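Local atomic coordinates of phenazine biosynthesis protein, PhzF family (Bacillus anthracis, PDB entry 3EDN), a protein that belongs to the PhzF family and probably acts as an isomerase-type enzyme related to phenazine biosynthesis, built on the diaminopimelate epimerase-like fold. Residues 18-23 and 44-49; 61-66 and 75-80. All blocks are in the same frame, centred on the assembly; numbering follows the deposited sequence.

How the contacts relate
Contact 1 and contact 2 have centres about 8 Å apart and meet through neighbouring strands, 48-52 and 59-64: Thr48 N bonds to Phe64 O at 2.8 Å. Contact 1 joins two strands edge to edge, whereas contact 2 packs the next strand against the helix that these strands surround. Ser49 belongs to both environments, its CB lying 3.1 Å from Met61 CE. At the other end His75 NE2 makes a weak hydrogen bond to Pro21 O. A sulfate bound by His75 also lies about 4 Å from the Asn20 side chain, nearest atoms, consistent with an anion-binding pocket bordered by both contacts.

Contact 1: residues 18-23 and 44-49; sequences MGNPAG and GFNETS
Two backbone hydrogen bonds join residues 18-23 to residues 44-49 in parallel register, with Gly23 facing Thr48 and using both its polar backbone atoms. Gly23 N donates to Glu47 O at 3.0 Å, nearly straight and in the carbonyl plane; Ser49 N then donates to Gly23 O at 2.8 Å, arriving 43° out of that plane. The CA-H of Thr48 adds a contact to the same oxygen.

A second polar group forms around a water hydrogen-bonded to Gly23 O, Glu47 OE1 and Ser49 OG, a bridge between the segments. Ser49 OG also donates to Glu47 OE2 at 2.7 Å, and OE2 accepts through its syn lone pair, on the side of OE1. Both carboxylate oxygens are thus held, which fixes the group's rotation.

The Phe45 ring lies edge-on against the Gly23 backbone, CD2 reaching Gly23 N at 3.6 Å in the ring plane. The apolar pair is Pro21 CB with Phe45 CD2, 4.5 Å apart and oblique. Gly23 fits because Thr48 OG1 and the Phe45 edge occupy the place of a CB. Asn20 CG is anti to the backbone N (chi1 -169°), and ND2 donates to Val228 O.

Thr48 touches Ala40 and Val43 of helix 33-43, the connection between the two strands. This parallel pairing across a helical connection belongs to the diaminopimelate epimerase-like fold.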
loop_
_atom_site.group_PDB
_atom_site.type_symbol
_atom_site.label_atom_id
_atom_site.label_comp_id
_atom_site.label_asym_id
_atom_site.label_seq_id
_atom_site.Cartn_x
_atom_site.Cartn_y
_atom_site.Cartn_z
HETATM N N MSE A 18 -30.549 7.626 1.245
HETATM C CA MSE A 18 -31.314 7.539 0.005
HETATM C C MSE A 18 -30.439 7.433 -1.241
HETATM O O MSE A 18 -30.930 7.499 -2.356
HETATM C CB MSE A 18 -32.312 8.698 -0.079
HETATM C CG MSE A 18 -33.147 8.837 1.176
HETATM SE SE MSE A 18 -34.820 9.789 0.933
HETATM C CE MSE A 18 -35.967 8.325 0.354
ATOM N N GLY A 19 -29.139 7.212 -1.043
ATOM C CA GLY A 19 -28.217 7.104 -2.164
ATOM C C GLY A 19 -27.344 5.856 -2.171
ATOM O O GLY A 19 -27.687 4.817 -1.578
ATOM N N ASN A 20 -26.212 5.974 -2.862
ATOM C CA ASN A 20 -25.272 4.880 -3.033
ATOM C C ASN A 20 -24.144 5.033 -2.023
ATOM O O ASN A 20 -23.355 5.957 -2.116
ATOM C CB ASN A 20 -24.738 4.913 -4.460
ATOM C CG ASN A 20 -23.952 3.657 -4.827
ATOM O OD1 ASN A 20 -23.605 2.845 -3.955
ATOM N ND2 ASN A 20 -23.702 3.473 -6.109
ATOM N N PRO A 21 -24.093 4.138 -1.031
ATOM C CA PRO A 21 -23.100 4.302 0.053
ATOM C C PRO A 21 -21.667 4.341 -0.409
ATOM O O PRO A 21 -21.234 3.569 -1.292
ATOM C CB PRO A 21 -23.295 3.037 0.894
ATOM C CG PRO A 21 -24.757 2.710 0.687
ATOM C CD PRO A 21 -24.927 2.944 -0.811
ATOM N N ALA A 22 -20.923 5.244 0.219
ATOM C CA ALA A 22 -19.530 5.436 -0.087
ATOM C C ALA A 22 -18.813 5.505 1.267
ATOM O O ALA A 22 -19.015 6.452 2.023
ATOM C CB ALA A 22 -19.357 6.753 -0.869
ATOM N N GLY A 23 -17.972 4.510 1.571
ATOM C CA GLY A 23 -17.104 4.587 2.750
ATOM C C GLY A 23 -15.921 5.484 2.429
ATOM O O GLY A 23 -15.455 5.526 1.305
ATOM N N GLY A 44 -17.578 -3.102 5.122
ATOM C CA GLY A 44 -18.600 -3.941 4.503
ATOM C C GLY A 44 -19.549 -3.224 3.561
ATOM O O GLY A 44 -20.560 -3.807 3.141
ATOM N N PHE A 45 -19.256 -1.965 3.233
ATOM C CA PHE A 45 -20.017 -1.271 2.195
ATOM C C PHE A 45 -19.571 -1.762 0.832
ATOM O O PHE A 45 -18.513 -2.363 0.699
ATOM C CB PHE A 45 -19.812 0.244 2.219
ATOM C CG PHE A 45 -20.233 0.917 3.489
ATOM C CD1 PHE A 45 -20.982 0.268 4.467
ATOM C CD2 PHE A 45 -19.871 2.242 3.693
ATOM C CE1 PHE A 45 -21.354 0.944 5.648
ATOM C CE2 PHE A 45 -20.234 2.914 4.852
ATOM C CZ PHE A 45 -20.978 2.267 5.829
ATOM N N ASN A 46 -20.352 -1.462 -0.197
ATOM C CA ASN A 46 -19.979 -1.831 -1.552
ATOM C C ASN A 46 -18.586 -1.331 -1.934
ATOM O O ASN A 46 -17.871 -1.984 -2.704
ATOM C CB ASN A 46 -21.035 -1.346 -2.553
ATOM C CG ASN A 46 -21.153 0.145 -2.571
ATOM O OD1 ASN A 46 -21.944 0.735 -1.820
ATOM N ND2 ASN A 46 -20.362 0.775 -3.407
ATOM N N GLU A 47 -18.203 -0.167 -1.400
ATOM C CA GLU A 47 -16.889 0.399 -1.684
ATOM C C GLU A 47 -16.510 1.393 -0.601
ATOM O O GLU A 47 -17.373 2.089 -0.046
ATOM C CB GLU A 47 -16.880 1.072 -3.062
ATOM C CG GLU A 47 -15.524 1.595 -3.532
ATOM C CD GLU A 47 -15.246 3.034 -3.120
ATOM O OE1 GLU A 47 -16.154 3.745 -2.622
ATOM O OE2 GLU A 47 -14.074 3.440 -3.287
ATOM N N THR A 48 -15.208 1.419 -0.292
ATOM C CA THR A 48 -14.584 2.388 0.629
ATOM C C THR A 48 -13.378 2.993 -0.083
ATOM O O THR A 48 -12.561 2.256 -0.652
ATOM C CB THR A 48 -14.150 1.719 1.947
ATOM O OG1 THR A 48 -15.309 1.233 2.619
ATOM C CG2 THR A 48 -13.454 2.711 2.870
ATOM N N SER A 49 -13.316 4.330 -0.091
ATOM C CA SER A 49 -12.206 5.090 -0.693
ATOM C C SER A 49 -11.237 5.642 0.352
ATOM O O SER A 49 -11.601 5.935 1.501
ATOM C CB SER A 49 -12.689 6.296 -1.523
ATOM O OG SER A 49 -13.686 5.968 -2.477
HETATM O O HOH W 1 -16.029 6.153 -1.305
#

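Contact 2: residues 61-66 and 75-80. With SO4 (sulfate ion), chain C; SO4 (sulfate ion), chain O.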
loop_
_atom_site.group_PDB
_atom_site.type_symbol
_atom_site.label_atom_id
_atom_site.label_comp_id
_atom_site.label_asym_id
_atom_site.label_seq_id
_atom_site.Cartn_x
_atom_site.Cartn_y
_atom_site.Cartn_z
HETATM N N MSE A 61 -6.330 8.799 -4.915
HETATM C CA MSE A 61 -7.396 8.031 -4.278
HETATM C C MSE A 61 -7.231 6.573 -4.616
HETATM O O MSE A 61 -6.931 6.236 -5.754
HETATM C CB MSE A 61 -8.764 8.471 -4.796
HETATM C CG MSE A 61 -9.330 9.690 -4.134
HETATM SE SE MSE A 61 -11.228 9.884 -4.576
HETATM C CE MSE A 61 -11.908 8.483 -3.617
ATOM N N ARG A 62 -7.449 5.700 -3.640
ATOM C CA ARG A 62 -7.575 4.274 -3.926
ATOM C C ARG A 62 -8.974 3.831 -3.522
ATOM O O ARG A 62 -9.558 4.374 -2.565
ATOM C CB ARG A 62 -6.478 3.465 -3.225
ATOM C CG ARG A 62 -5.086 3.742 -3.809
ATOM C CD ARG A 62 -3.975 3.012 -3.053
ATOM N NE ARG A 62 -3.884 1.611 -3.415
ATOM C CZ ARG A 62 -2.856 0.819 -3.124
ATOM N NH1 ARG A 62 -1.794 1.293 -2.451
ATOM N NH2 ARG A 62 -2.881 -0.445 -3.531
ATOM N N TYR A 63 -9.496 2.843 -4.244
ATOM C CA TYR A 63 -10.893 2.409 -4.114
ATOM C C TYR A 63 -10.922 0.910 -3.826
ATOM O O TYR A 63 -10.300 0.147 -4.564
ATOM C CB TYR A 63 -11.614 2.642 -5.434
ATOM C CG TYR A 63 -11.482 4.040 -6.032
ATOM C CD1 TYR A 63 -12.336 5.087 -5.639
ATOM C CD2 TYR A 63 -10.559 4.300 -7.047
ATOM C CE1 TYR A 63 -12.237 6.335 -6.217
ATOM C CE2 TYR A 63 -10.450 5.568 -7.621
ATOM C CZ TYR A 63 -11.297 6.573 -7.219
ATOM O OH TYR A 63 -11.212 7.829 -7.791
ATOM N N PHE A 64 -11.611 0.487 -2.767
ATOM C CA PHE A 64 -11.665 -0.941 -2.438
ATOM C C PHE A 64 -13.082 -1.415 -2.189
ATOM O O PHE A 64 -13.849 -0.741 -1.510
ATOM C CB PHE A 64 -10.873 -1.234 -1.158
ATOM C CG PHE A 64 -9.395 -1.127 -1.308
ATOM C CD1 PHE A 64 -8.626 -2.271 -1.489
ATOM C CD2 PHE A 64 -8.762 0.112 -1.244
ATOM C CE1 PHE A 64 -7.245 -2.197 -1.620
ATOM C CE2 PHE A 64 -7.391 0.195 -1.364
ATOM C CZ PHE A 64 -6.627 -0.965 -1.556
ATOM N N THR A 65 -13.431 -2.570 -2.747
ATOM C CA THR A 65 -14.605 -3.296 -2.303
ATOM C C THR A 65 -14.182 -4.113 -1.074
ATOM O O THR A 65 -13.005 -4.123 -0.698
ATOM C CB THR A 65 -15.097 -4.237 -3.401
ATOM O OG1 THR A 65 -14.119 -5.260 -3.603
ATOM C CG2 THR A 65 -15.272 -3.488 -4.692
ATOM N N PRO A 66 -15.135 -4.767 -0.399
ATOM C CA PRO A 66 -14.750 -5.629 0.715
ATOM C C PRO A 66 -13.718 -6.691 0.352
ATOM O O PRO A 66 -13.006 -7.178 1.229
ATOM C CB PRO A 66 -16.079 -6.272 1.125
ATOM C CG PRO A 66 -17.082 -5.216 0.792
ATOM C CD PRO A 66 -16.600 -4.673 -0.529
ATOM N N HIS A 75 -19.040 6.667 -8.002
ATOM C CA HIS A 75 -19.818 7.127 -6.853
ATOM C C HIS A 75 -18.931 7.386 -5.628
ATOM O O HIS A 75 -19.206 8.292 -4.837
ATOM C CB HIS A 75 -21.033 6.228 -6.540
ATOM C CG HIS A 75 -20.715 5.000 -5.744
ATOM N ND1 HIS A 75 -20.265 3.835 -6.324
ATOM C CD2 HIS A 75 -20.839 4.741 -4.417
ATOM C CE1 HIS A 75 -20.104 2.916 -5.386
ATOM N NE2 HIS A 75 -20.437 3.445 -4.221
ATOM N N GLY A 76 -17.856 6.611 -5.498
ATOM C CA GLY A 76 -16.906 6.821 -4.396
ATOM C C GLY A 76 -16.175 8.139 -4.569
ATOM O O GLY A 76 -15.925 8.860 -3.610
ATOM N N THR A 77 -15.857 8.481 -5.806
ATOM C CA THR A 77 -15.245 9.771 -6.084
ATOM C C THR A 77 -16.202 10.920 -5.775
ATOM O O THR A 77 -15.835 11.893 -5.117
ATOM C CB THR A 77 -14.758 9.825 -7.550
ATOM O OG1 THR A 77 -13.783 8.783 -7.747
ATOM C CG2 THR A 77 -14.132 11.170 -7.875
ATOM N N VAL A 78 -17.438 10.811 -6.237
ATOM C CA VAL A 78 -18.437 11.816 -5.898
ATOM C C VAL A 78 -18.590 11.987 -4.379
ATOM O O VAL A 78 -18.502 13.104 -3.874
ATOM C CB VAL A 78 -19.799 11.497 -6.544
ATOM C CG1 VAL A 78 -20.940 12.330 -5.904
ATOM C CG2 VAL A 78 -19.731 11.714 -8.059
ATOM N N GLY A 79 -18.811 10.890 -3.658
ATOM C CA GLY A 79 -18.984 11.003 -2.216
ATOM C C GLY A 79 -17.751 11.563 -1.525
ATOM O O GLY A 79 -17.845 12.410 -0.622
ATOM N N THR A 80 -16.584 11.111 -1.960
ATOM C CA THR A 80 -15.332 11.491 -1.278
ATOM C C THR A 80 -14.973 12.952 -1.518
ATOM O O THR A 80 -14.661 13.689 -0.577
ATOM C CB THR A 80 -14.167 10.572 -1.669
ATOM O OG1 THR A 80 -14.488 9.221 -1.308
ATOM C CG2 THR A 80 -12.873 10.971 -0.965
HETATM S S SO4 C . -20.975 3.967 -9.812
HETATM O O1 SO4 C . -19.764 4.096 -9.007
HETATM O O2 SO4 C . -22.124 4.685 -9.284
HETATM O O3 SO4 C . -20.679 4.331 -11.163
HETATM O O4 SO4 C . -21.284 2.532 -9.848
HETATM S S SO4 O . 0.063 -2.115 -4.891
HETATM O O1 SO4 O . 1.389 -1.720 -4.429
HETATM O O2 SO4 O . -0.840 -2.289 -3.762
HETATM O O3 SO4 O . -0.450 -1.103 -5.806
HETATM O O4 SO4 O . 0.213 -3.392 -5.591
#
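Met61, a selenomethionine, meets Thr80 tip to tip: its terminal CE lies 3.6 Å from Thr80 CB and 3.5 Å from Thr80 OG1, with SE near the CG2 methyl. The bend at chi3 (70°) turns CE toward the helix. This is strand-on-helix packing in the diaminopimelate epimerase-like fold, where helix 74-86 lies against the strands that curl around it; strand 61-64 and helix 75-80 run at 125° to one another, their axes 9.9 Å apart. The hydroxyl beside Met61 CE is fixed by its own helix: Thr80 OG1 donates to Gly76 O at 2.7 Å from above the carbonyl plane, and that oxygen also accepts from Thr80 N.

Two residues along the strand, Tyr63 projects from the same face and crosses Thr77 obliquely. Its hydroxyl donates to Thr77 OG1 at 2.7 Å, a buried bond that ties the strand to the helix. Thr77 OG1 in turn donates to Cys73 O, just before the helix begins. Gly76 has no side chain on the side facing the strand, and there the Tyr63 ring and the Met61 methyl approach.

Arg62, like Phe64, projects from the other face; it forms a salt bridge with Glu69, and its NH1 bonds to Glu33 of the second subunit. A sulfate, likely from the crystallisation liquor, takes a bond from Arg62 NH2 at 2.8 Å.

Near its N-terminal end the helix holds another sulfate; the helix end would probably help to stabilise its charge. His75 grips oxygen O1 of this sulfate twice: the backbone N donates at 2.9 Å, and ND1 donates at 2.7 Å to O1, which lies in the plane of the imidazole.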